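Dihydroorotase (Agrobacterium tumefaciens, PDB 2OGJ) hydrolyses acetyl-(R)-mandelate in vitro as a zinc-dependent esterase of the amidohydrolase superfamily, and acts more weakly on acetyl glycolate. Local coordinates at residues I38-V49 with R340-F349; P91-T102 with I121-K130. All coordinates share one frame; numbering follows the deposited sequence.

Interaction 1 (I38-V49 with R340-F349); sequences ILIGGDGKIAAV and RLDVGQRADF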
loop_
_atom_site.group_PDB
_atom_site.type_symbol
_atom_site.label_atom_id
_atom_site.label_comp_id
_atom_site.label_asym_id
_atom_site.label_seq_id
_atom_site.Cartn_x
_atom_site.Cartn_y
_atom_site.Cartn_z
ATOM N N ILE A 38 59.344 9.787 -17.232
ATOM C CA ILE A 38 58.406 10.894 -17.378
ATOM C C ILE A 38 58.735 11.974 -16.358
ATOM O O ILE A 38 58.985 11.683 -15.187
ATOM C CB ILE A 38 56.939 10.426 -17.175
ATOM C CG1 ILE A 38 56.654 9.208 -18.058
ATOM C CG2 ILE A 38 55.966 11.543 -17.546
ATOM C CD1 ILE A 38 55.260 8.620 -17.883
ATOM N N LEU A 39 58.759 13.218 -16.819
ATOM C CA LEU A 39 59.045 14.350 -15.951
ATOM C C LEU A 39 57.785 15.193 -15.708
ATOM O O LEU A 39 57.185 15.721 -16.652
ATOM C CB LEU A 39 60.123 15.232 -16.578
ATOM C CG LEU A 39 60.534 16.440 -15.735
ATOM C CD1 LEU A 39 61.284 15.936 -14.528
ATOM C CD2 LEU A 39 61.408 17.384 -16.524
ATOM N N ILE A 40 57.384 15.310 -14.446
ATOM C CA ILE A 40 56.210 16.101 -14.095
ATOM C C ILE A 40 56.646 17.457 -13.542
ATOM O O ILE A 40 57.488 17.525 -12.638
ATOM C CB ILE A 40 55.352 15.422 -13.012
ATOM C CG1 ILE A 40 55.183 13.928 -13.313
ATOM C CG2 ILE A 40 54.004 16.118 -12.937
ATOM C CD1 ILE A 40 54.455 13.627 -14.579
ATOM N N GLY A 41 56.074 18.531 -14.087
ATOM C CA GLY A 41 56.402 19.869 -13.621
ATOM C C GLY A 41 55.685 20.208 -12.326
ATOM O O GLY A 41 54.671 19.592 -11.998
ATOM N N GLY A 42 56.223 21.169 -11.577
ATOM C CA GLY A 42 55.619 21.582 -10.319
ATOM C C GLY A 42 54.151 21.960 -10.462
ATOM O O GLY A 42 53.415 22.036 -9.468
ATOM N N ASP A 43 53.732 22.210 -11.702
ATOM C CA ASP A 43 52.343 22.548 -12.008
ATOM C C ASP A 43 51.559 21.258 -12.324
ATOM O O ASP A 43 50.426 21.293 -12.805
ATOM C CB ASP A 43 52.277 23.515 -13.200
ATOM C CG ASP A 43 52.927 22.954 -14.463
ATOM O OD1 ASP A 43 52.702 23.536 -15.552
ATOM O OD2 ASP A 43 53.669 21.950 -14.369
ATOM N N GLY A 44 52.183 20.119 -12.039
ATOM C CA GLY A 44 51.564 18.832 -12.279
ATOM C C GLY A 44 51.362 18.509 -13.743
ATOM O O GLY A 44 50.450 17.766 -14.096
ATOM N N LYS A 45 52.200 19.068 -14.607
ATOM C CA LYS A 45 52.073 18.798 -16.034
ATOM C C LYS A 45 53.326 18.151 -16.603
ATOM O O LYS A 45 54.450 18.489 -16.226
ATOM C CB LYS A 45 51.738 20.085 -16.792
ATOM C CG LYS A 45 50.387 20.652 -16.417
ATOM C CD LYS A 45 50.052 21.931 -17.153
ATOM C CE LYS A 45 48.698 22.463 -16.692
ATOM N NZ LYS A 45 48.326 23.772 -17.311
ATOM N N ILE A 46 53.109 17.204 -17.509
ATOM C CA ILE A 46 54.191 16.468 -18.154
ATOM C C ILE A 46 55.145 17.406 -18.899
ATOM O O ILE A 46 54.807 17.955 -19.948
ATOM C CB ILE A 46 53.619 15.422 -19.144
ATOM C CG1 ILE A 46 52.607 14.526 -18.418
ATOM C CG2 ILE A 46 54.751 14.592 -19.744
ATOM C CD1 ILE A 46 51.829 13.613 -19.328
ATOM N N ALA A 47 56.339 17.581 -18.338
ATOM C CA ALA A 47 57.358 18.449 -18.924
ATOM C C ALA A 47 58.080 17.721 -20.045
ATOM O O ALA A 47 58.350 18.297 -21.104
ATOM C CB ALA A 47 58.361 18.879 -17.859
ATOM N N ALA A 48 58.380 16.447 -19.815
ATOM C CA ALA A 48 59.070 15.665 -20.825
ATOM C C ALA A 48 58.876 14.158 -20.687
ATOM O O ALA A 48 58.526 13.650 -19.623
ATOM C CB ALA A 48 60.552 15.999 -20.792
ATOM N N VAL A 49 59.107 13.450 -21.782
ATOM C CA VAL A 49 59.000 12.000 -21.807
ATOM C C VAL A 49 60.083 11.465 -22.745
ATOM O O VAL A 49 60.091 11.767 -23.945
ATOM C CB VAL A 49 57.619 11.539 -22.311
ATOM C CG1 VAL A 49 57.539 10.011 -22.304
ATOM C CG2 VAL A 49 56.545 12.139 -21.441
ATOM N N ARG A 340 47.239 11.470 -23.513
ATOM C CA ARG A 340 47.619 11.671 -22.119
ATOM C C ARG A 340 49.108 11.770 -21.818
ATOM O O ARG A 340 49.486 12.322 -20.791
ATOM C CB ARG A 340 46.979 10.586 -21.258
ATOM C CG ARG A 340 45.474 10.704 -21.194
ATOM C CD ARG A 340 45.026 11.723 -20.175
ATOM N NE ARG A 340 44.499 11.051 -18.997
ATOM C CZ ARG A 340 43.395 11.420 -18.357
ATOM N NH1 ARG A 340 42.692 12.467 -18.779
ATOM N NH2 ARG A 340 42.987 10.727 -17.298
ATOM N N LEU A 341 49.951 11.243 -22.707
ATOM C CA LEU A 341 51.402 11.297 -22.509
ATOM C C LEU A 341 52.023 12.574 -23.091
ATOM O O LEU A 341 53.186 12.874 -22.830
ATOM C CB LEU A 341 52.074 10.062 -23.120
ATOM C CG LEU A 341 52.840 9.091 -22.202
ATOM C CD1 LEU A 341 52.734 9.509 -20.757
ATOM C CD2 LEU A 341 52.297 7.698 -22.392
ATOM N N ASP A 342 51.229 13.325 -23.857
ATOM C CA ASP A 342 51.653 14.582 -24.481
ATOM C C ASP A 342 52.268 15.533 -23.466
ATOM O O ASP A 342 51.980 15.443 -22.277
ATOM C CB ASP A 342 50.454 15.288 -25.110
ATOM C CG ASP A 342 50.161 14.823 -26.522
ATOM O OD1 ASP A 342 50.312 13.615 -26.831
ATOM O OD2 ASP A 342 49.747 15.685 -27.327
ATOM N N VAL A 343 53.109 16.450 -23.932
ATOM C CA VAL A 343 53.710 17.413 -23.025
ATOM C C VAL A 343 52.634 18.427 -22.685
ATOM O O VAL A 343 51.803 18.759 -23.524
ATOM C CB VAL A 343 54.927 18.134 -23.666
ATOM C CG1 VAL A 343 55.282 19.386 -22.879
ATOM C CG2 VAL A 343 56.123 17.207 -23.678
ATOM N N GLY A 344 52.637 18.907 -21.448
ATOM C CA GLY A 344 51.638 19.875 -21.045
ATOM C C GLY A 344 50.394 19.237 -20.446
ATOM O O GLY A 344 49.664 19.883 -19.689
ATOM N N GLN A 345 50.146 17.971 -20.792
ATOM C CA GLN A 345 49.001 17.259 -20.240
ATOM C C GLN A 345 49.154 17.046 -18.740
ATOM O O GLN A 345 50.247 16.714 -18.296
ATOM C CB GLN A 345 48.808 15.922 -20.956
ATOM C CG GLN A 345 47.977 16.011 -22.226
ATOM C CD GLN A 345 46.496 15.833 -21.966
ATOM O OE1 GLN A 345 45.794 15.179 -22.737
ATOM N NE2 GLN A 345 45.810 16.328 -20.941
ATOM N N ARG A 346 48.100 17.256 -17.981
ATOM C CA ARG A 346 48.198 17.077 -16.531
ATOM C C ARG A 346 48.504 15.620 -16.215
ATOM O O ARG A 346 47.814 14.727 -16.690
ATOM C CB ARG A 346 46.898 17.463 -15.844
ATOM C CG ARG A 346 47.057 17.570 -14.348
ATOM C CD ARG A 346 45.733 17.510 -13.611
ATOM N NE ARG A 346 45.933 17.788 -12.193
ATOM C CZ ARG A 346 45.172 17.289 -11.223
ATOM N NH1 ARG A 346 44.157 16.476 -11.526
ATOM N NH2 ARG A 346 45.419 17.599 -9.949
ATOM N N ALA A 347 49.544 15.381 -15.421
ATOM C CA ALA A 347 49.933 14.019 -15.071
ATOM C C ALA A 347 48.822 13.358 -14.277
ATOM O O ALA A 347 48.335 13.910 -13.285
ATOM C CB ALA A 347 51.210 14.032 -14.269
ATOM N N ASP A 348 48.409 12.180 -14.722
ATOM C CA ASP A 348 47.343 11.449 -14.050
ATOM C C ASP A 348 47.563 9.966 -14.331
ATOM O O ASP A 348 46.855 9.357 -15.141
ATOM C CB ASP A 348 45.985 11.928 -14.587
ATOM C CG ASP A 348 44.818 11.380 -13.789
ATOM O OD1 ASP A 348 43.658 11.793 -14.017
ATOM O OD2 ASP A 348 45.068 10.519 -12.927
ATOM N N PHE A 349 48.556 9.388 -13.657
ATOM C CA PHE A 349 48.904 7.980 -13.869
ATOM C C PHE A 349 48.632 7.036 -12.699
ATOM O O PHE A 349 48.116 7.415 -11.660
ATOM C CB PHE A 349 50.389 7.860 -14.231
ATOM C CG PHE A 349 50.865 8.878 -15.217
ATOM C CD1 PHE A 349 51.857 9.771 -14.856
ATOM C CD2 PHE A 349 50.331 8.948 -16.494
ATOM C CE1 PHE A 349 52.317 10.728 -15.746
ATOM C CE2 PHE A 349 50.778 9.901 -17.404
ATOM C CZ PHE A 349 51.772 10.791 -17.034
#
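I46 pairs with the backbone of G344 and Q345 at the edge of a beta hairpin. The hairpin joins strands 36-40 and 46-50 through a type I turn from G41 to G44. A classic beta bulge places A47 and A48 opposite L39. The other partner is the chain entering strand 348-362. The contact lies in the small beta domain beside the TIM barrel, as in many amidohydrolases.

Three backbone hydrogen bonds tie the segments together. I46 N donates to Q345 O (3.0 Å) in an almost straight bond, 175° at the hydrogen. I46 O accepts from G344 N (2.8 Å), and G44 O accepts from A347 N (2.9 Å). A type II turn from D342 to Q345 presents G344 N and Q345 O to the same residue.

The I46 side chain enters the curve of this loop. Its CB lies 3.5 Å from D342 O. CG2 lies near the carbonyl oxygens of L341 and D342. CG1 is anti to the carbonyl carbon of I46 (chi1 -54°) and lies 3.2 Å from Q345 O. The chain then runs on extended (chi2 171°), which carries CD1 to the edge of the F349 ring, 3.6 Å from CZ. CD1 also lies beside the carbonyl oxygens of R340 and D342.

The hairpin holds that ring from more than one side. I38 CD1 sits over one face of it and also meets L341 CD1 at 3.9 Å. I69 of strand 68-75 touches both I38 and F349. K45 is exposed, and its extended chain passes G344 O. I40 points inward instead: its CD1 rests on A347 CB and reaches the ring edge 3.8 Å from F349 CE1.

Interaction 2 (P91-T102 with I121-K130); sequences PSECGAERGVTT and IIEPSRERIK
E127 lies against A96 and T101 where two neighbouring parallel strands of the TIM barrel begin. Strands 100-106 and 128-132 are linked through helix 114-122 in a beta-alpha-beta crossover. E127, P91 and T102 have the largest areas buried by the contact.

The E127 side chain starts with CB beside T101 O. It then bends at chi2 (91°), which turns the carboxylate back to the short 3-10 segment 96-98. There OE2 accepts A96 N at 3.2 Å through its anti lone pair, in a nearly straight bond (172° at the hydrogen). R126 NH1 makes a salt bridge to the same oxygen at 3.3 Å. The R126 guanidinium also lays one face over A96 CB, and its NE pairs with E385.

P91 packs on the other segment with its ring. CG lies 4.1 Å from I121 CG2, while CB lies 4.1 Å from I129 CD1. CG also comes near S125 OG, which is held by a hydrogen bond to I121 O (2.8 Å).

T102 pairs with R128, and their side chains share one face of the sheet. Here R128 N donates to T101 O (2.9 Å), and the pairing continues with L103. R128 NE donates to T102 OG1 (3.3 Å). That oxygen lies in the guanidinium plane, but the bond is bent, 138° at the hydrogen.

The chemistry is uneven across the contact: apolar at P91, hydrogen-bonded at T102 and probably ionic at E127. The buried E127 carboxylate has both an N-H and an arginine on OE2, which would favour its ionised form.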
loop_
_atom_site.group_PDB
_atom_site.type_symbol
_atom_site.label_atom_id
_atom_site.label_comp_id
_atom_site.label_asym_id
_atom_site.label_seq_id
_atom_site.Cartn_x
_atom_site.Cartn_y
_atom_site.Cartn_z
ATOM N N PRO A 91 36.613 7.810 0.302
ATOM C CA PRO A 91 37.339 7.668 -0.958
ATOM C C PRO A 91 38.806 7.307 -0.715
ATOM O O PRO A 91 39.442 6.671 -1.551
ATOM C CB PRO A 91 37.152 9.025 -1.635
ATOM C CG PRO A 91 36.741 9.930 -0.537
ATOM C CD PRO A 91 35.886 9.089 0.337
ATOM N N SER A 92 39.347 7.689 0.438
ATOM C CA SER A 92 40.731 7.343 0.743
ATOM C C SER A 92 40.889 5.819 0.897
ATOM O O SER A 92 41.999 5.310 0.848
ATOM C CB SER A 92 41.186 8.036 2.030
ATOM O OG SER A 92 40.850 7.272 3.174
ATOM N N GLU A 93 39.781 5.075 1.062
ATOM C CA GLU A 93 39.822 3.633 1.272
ATOM C C GLU A 93 39.742 2.881 -0.052
ATOM O O GLU A 93 39.972 1.654 -0.085
ATOM C CB GLU A 93 38.693 3.197 2.206
ATOM C CG GLU A 93 38.750 3.831 3.585
ATOM C CD GLU A 93 37.610 3.386 4.481
ATOM O OE1 GLU A 93 36.779 2.573 4.023
ATOM O OE2 GLU A 93 37.547 3.848 5.639
ATOM N N CYS A 94 39.427 3.547 -1.136
ATOM C CA CYS A 94 39.317 2.868 -2.425
ATOM C C CYS A 94 39.879 3.720 -3.556
ATOM O O CYS A 94 39.692 3.398 -4.723
ATOM C CB CYS A 94 37.849 2.574 -2.711
ATOM S SG CYS A 94 36.856 4.101 -2.656
ATOM N N GLY A 95 40.549 4.808 -3.197
ATOM C CA GLY A 95 41.119 5.709 -4.187
ATOM C C GLY A 95 42.610 5.607 -4.487
ATOM O O GLY A 95 43.123 4.528 -4.781
ATOM N N ALA A 96 43.290 6.753 -4.413
ATOM C CA ALA A 96 44.725 6.900 -4.687
ATOM C C ALA A 96 45.642 5.922 -3.977
ATOM O O ALA A 96 46.509 5.326 -4.612
ATOM C CB ALA A 96 45.163 8.305 -4.371
ATOM N N GLU A 97 45.477 5.786 -2.657
ATOM C CA GLU A 97 46.285 4.840 -1.899
ATOM C C GLU A 97 46.155 3.429 -2.463
ATOM O O GLU A 97 46.890 2.529 -2.102
ATOM C CB GLU A 97 45.893 4.861 -0.421
ATOM C CG GLU A 97 46.835 4.083 0.483
ATOM C CD GLU A 97 46.409 4.118 1.937
ATOM O OE1 GLU A 97 45.371 4.746 2.237
ATOM O OE2 GLU A 97 47.112 3.518 2.777
ATOM N N ARG A 98 45.206 3.260 -3.398
ATOM C CA ARG A 98 44.939 1.958 -4.031
ATOM C C ARG A 98 45.275 1.939 -5.521
ATOM O O ARG A 98 45.146 0.909 -6.185
ATOM C CB ARG A 98 43.464 1.574 -3.859
ATOM C CG ARG A 98 43.011 1.301 -2.414
ATOM C CD ARG A 98 43.424 -0.085 -1.950
ATOM N NE ARG A 98 43.134 -0.311 -0.537
ATOM C CZ ARG A 98 43.877 0.147 0.471
ATOM N NH1 ARG A 98 44.968 0.862 0.232
ATOM N NH2 ARG A 98 43.526 -0.107 1.725
ATOM N N GLY A 99 45.699 3.083 -6.042
ATOM C CA GLY A 99 46.039 3.172 -7.446
ATOM C C GLY A 99 44.882 3.611 -8.309
ATOM O O GLY A 99 44.987 3.568 -9.528
ATOM N N VAL A 100 43.793 4.040 -7.673
ATOM C CA VAL A 100 42.587 4.490 -8.376
ATOM C C VAL A 100 42.464 6.017 -8.340
ATOM O O VAL A 100 42.338 6.616 -7.272
ATOM C CB VAL A 100 41.314 3.857 -7.749
ATOM C CG1 VAL A 100 40.091 4.194 -8.583
ATOM C CG2 VAL A 100 41.483 2.358 -7.638
ATOM N N THR A 101 42.486 6.627 -9.522
ATOM C CA THR A 101 42.437 8.078 -9.675
ATOM C C THR A 101 41.072 8.698 -9.801
ATOM O O THR A 101 40.856 9.829 -9.391
ATOM C CB THR A 101 43.231 8.501 -10.904
ATOM O OG1 THR A 101 44.596 8.120 -10.717
ATOM C CG2 THR A 101 43.121 10.012 -11.123
ATOM N N THR A 102 40.157 7.977 -10.421
ATOM C CA THR A 102 38.805 8.485 -10.578
ATOM C C THR A 102 37.845 7.513 -9.938
ATOM O O THR A 102 37.896 6.310 -10.198
ATOM C CB THR A 102 38.445 8.665 -12.060
ATOM O OG1 THR A 102 39.321 9.645 -12.633
ATOM C CG2 THR A 102 36.987 9.100 -12.217
ATOM N N ILE A 121 32.355 14.991 0.100
ATOM C CA ILE A 121 33.158 13.993 -0.604
ATOM C C ILE A 121 33.901 14.468 -1.851
ATOM O O ILE A 121 35.106 14.268 -1.963
ATOM C CB ILE A 121 32.301 12.766 -0.987
ATOM C CG1 ILE A 121 31.527 12.284 0.240
ATOM C CG2 ILE A 121 33.190 11.660 -1.530
ATOM C CD1 ILE A 121 32.398 11.992 1.455
ATOM N N ILE A 122 33.192 15.093 -2.782
ATOM C CA ILE A 122 33.820 15.546 -4.016
ATOM C C ILE A 122 34.862 16.636 -3.871
ATOM O O ILE A 122 36.032 16.396 -4.123
ATOM C CB ILE A 122 32.775 16.043 -5.052
ATOM C CG1 ILE A 122 31.810 14.918 -5.434
ATOM C CG2 ILE A 122 33.475 16.493 -6.311
ATOM C CD1 ILE A 122 30.721 15.367 -6.366
ATOM N N GLU A 123 34.442 17.828 -3.469
ATOM C CA GLU A 123 35.350 18.974 -3.360
ATOM C C GLU A 123 36.648 18.783 -2.573
ATOM O O GLU A 123 37.720 19.178 -3.038
ATOM C CB GLU A 123 34.573 20.187 -2.834
ATOM C CG GLU A 123 33.437 20.620 -3.791
ATOM C CD GLU A 123 32.375 21.526 -3.143
ATOM O OE1 GLU A 123 32.381 21.686 -1.903
ATOM O OE2 GLU A 123 31.515 22.069 -3.873
ATOM N N PRO A 124 36.578 18.167 -1.382
ATOM C CA PRO A 124 37.805 17.970 -0.610
ATOM C C PRO A 124 38.712 16.808 -1.029
ATOM O O PRO A 124 39.830 16.706 -0.532
ATOM C CB PRO A 124 37.282 17.797 0.819
ATOM C CG PRO A 124 35.999 17.089 0.615
ATOM C CD PRO A 124 35.398 17.847 -0.558
ATOM N N SER A 125 38.259 15.944 -1.934
ATOM C CA SER A 125 39.069 14.790 -2.345
ATOM C C SER A 125 40.163 15.091 -3.364
ATOM O O SER A 125 39.996 15.972 -4.218
ATOM C CB SER A 125 38.173 13.689 -2.917
ATOM O OG SER A 125 37.526 12.949 -1.898
ATOM N N ARG A 126 41.276 14.353 -3.293
ATOM C CA ARG A 126 42.339 14.580 -4.266
ATOM C C ARG A 126 42.076 13.857 -5.577
ATOM O O ARG A 126 42.650 14.215 -6.601
ATOM C CB ARG A 126 43.752 14.234 -3.724
ATOM C CG ARG A 126 43.957 13.009 -2.839
ATOM C CD ARG A 126 45.469 12.732 -2.778
ATOM N NE ARG A 126 45.984 11.922 -1.663
ATOM C CZ ARG A 126 45.350 10.897 -1.094
ATOM N NH1 ARG A 126 44.134 10.522 -1.505
ATOM N NH2 ARG A 126 45.952 10.216 -0.127
ATOM N N GLU A 127 41.189 12.863 -5.552
ATOM C CA GLU A 127 40.848 12.115 -6.758
ATOM C C GLU A 127 39.723 12.792 -7.524
ATOM O O GLU A 127 39.105 13.731 -7.034
ATOM C CB GLU A 127 40.412 10.694 -6.407
ATOM C CG GLU A 127 41.428 9.953 -5.559
ATOM C CD GLU A 127 41.186 10.112 -4.063
ATOM O OE1 GLU A 127 40.571 11.128 -3.651
ATOM O OE2 GLU A 127 41.630 9.223 -3.300
ATOM N N ARG A 128 39.472 12.320 -8.738
ATOM C CA ARG A 128 38.396 12.870 -9.538
ATOM C C ARG A 128 37.192 12.075 -9.073
ATOM O O ARG A 128 37.197 10.837 -9.111
ATOM C CB ARG A 128 38.625 12.623 -11.027
ATOM C CG ARG A 128 37.552 13.216 -11.933
ATOM C CD ARG A 128 37.715 12.707 -13.350
ATOM N NE ARG A 128 39.125 12.727 -13.733
ATOM C CZ ARG A 128 39.761 13.788 -14.214
ATOM N NH1 ARG A 128 39.114 14.935 -14.392
ATOM N NH2 ARG A 128 41.054 13.704 -14.493
ATOM N N ILE A 129 36.165 12.774 -8.617
ATOM C CA ILE A 129 34.982 12.097 -8.145
ATOM C C ILE A 129 33.716 12.562 -8.860
ATOM O O ILE A 129 33.320 13.737 -8.819
ATOM C CB ILE A 129 34.896 12.247 -6.628
ATOM C CG1 ILE A 129 36.110 11.547 -6.012
ATOM C CG2 ILE A 129 33.595 11.676 -6.104
ATOM C CD1 ILE A 129 36.262 11.774 -4.565
ATOM N N LYS A 130 33.127 11.607 -9.571
ATOM C CA LYS A 130 31.907 11.826 -10.323
ATOM C C LYS A 130 30.873 10.935 -9.652
ATOM O O LYS A 130 31.214 10.086 -8.835
ATOM C CB LYS A 130 32.090 11.392 -11.780
ATOM C CG LYS A 130 33.466 11.686 -12.372
ATOM C CD LYS A 130 33.548 12.986 -13.153
ATOM C CE LYS A 130 33.506 14.189 -12.249
ATOM N NZ LYS A 130 33.835 15.447 -12.994
#

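In the fold
The two contacts lie in different parts of the fold, their centres 20 Å apart. Along the chain the order is 38-49, 91-102, 121-130, 340-349, so both halves of interaction 2 fall between those of interaction 1. Both reach one mixed sheet. Strand 68-75 pairs with 348-362 on the side of interaction 1 and with 100-106 on the side of interaction 2. Interactions 1 and 2 also meet directly: a salt bridge from D348 OD1 to R128 NH2 (3.3 Å) connects the chain entering strand 348-362, next to the beta domain, to barrel strand 128-132. Interaction 1 is away from the zinc site. In interaction 2, V100 is about 10 Å from the zinc ligand H77, side chain to side chain.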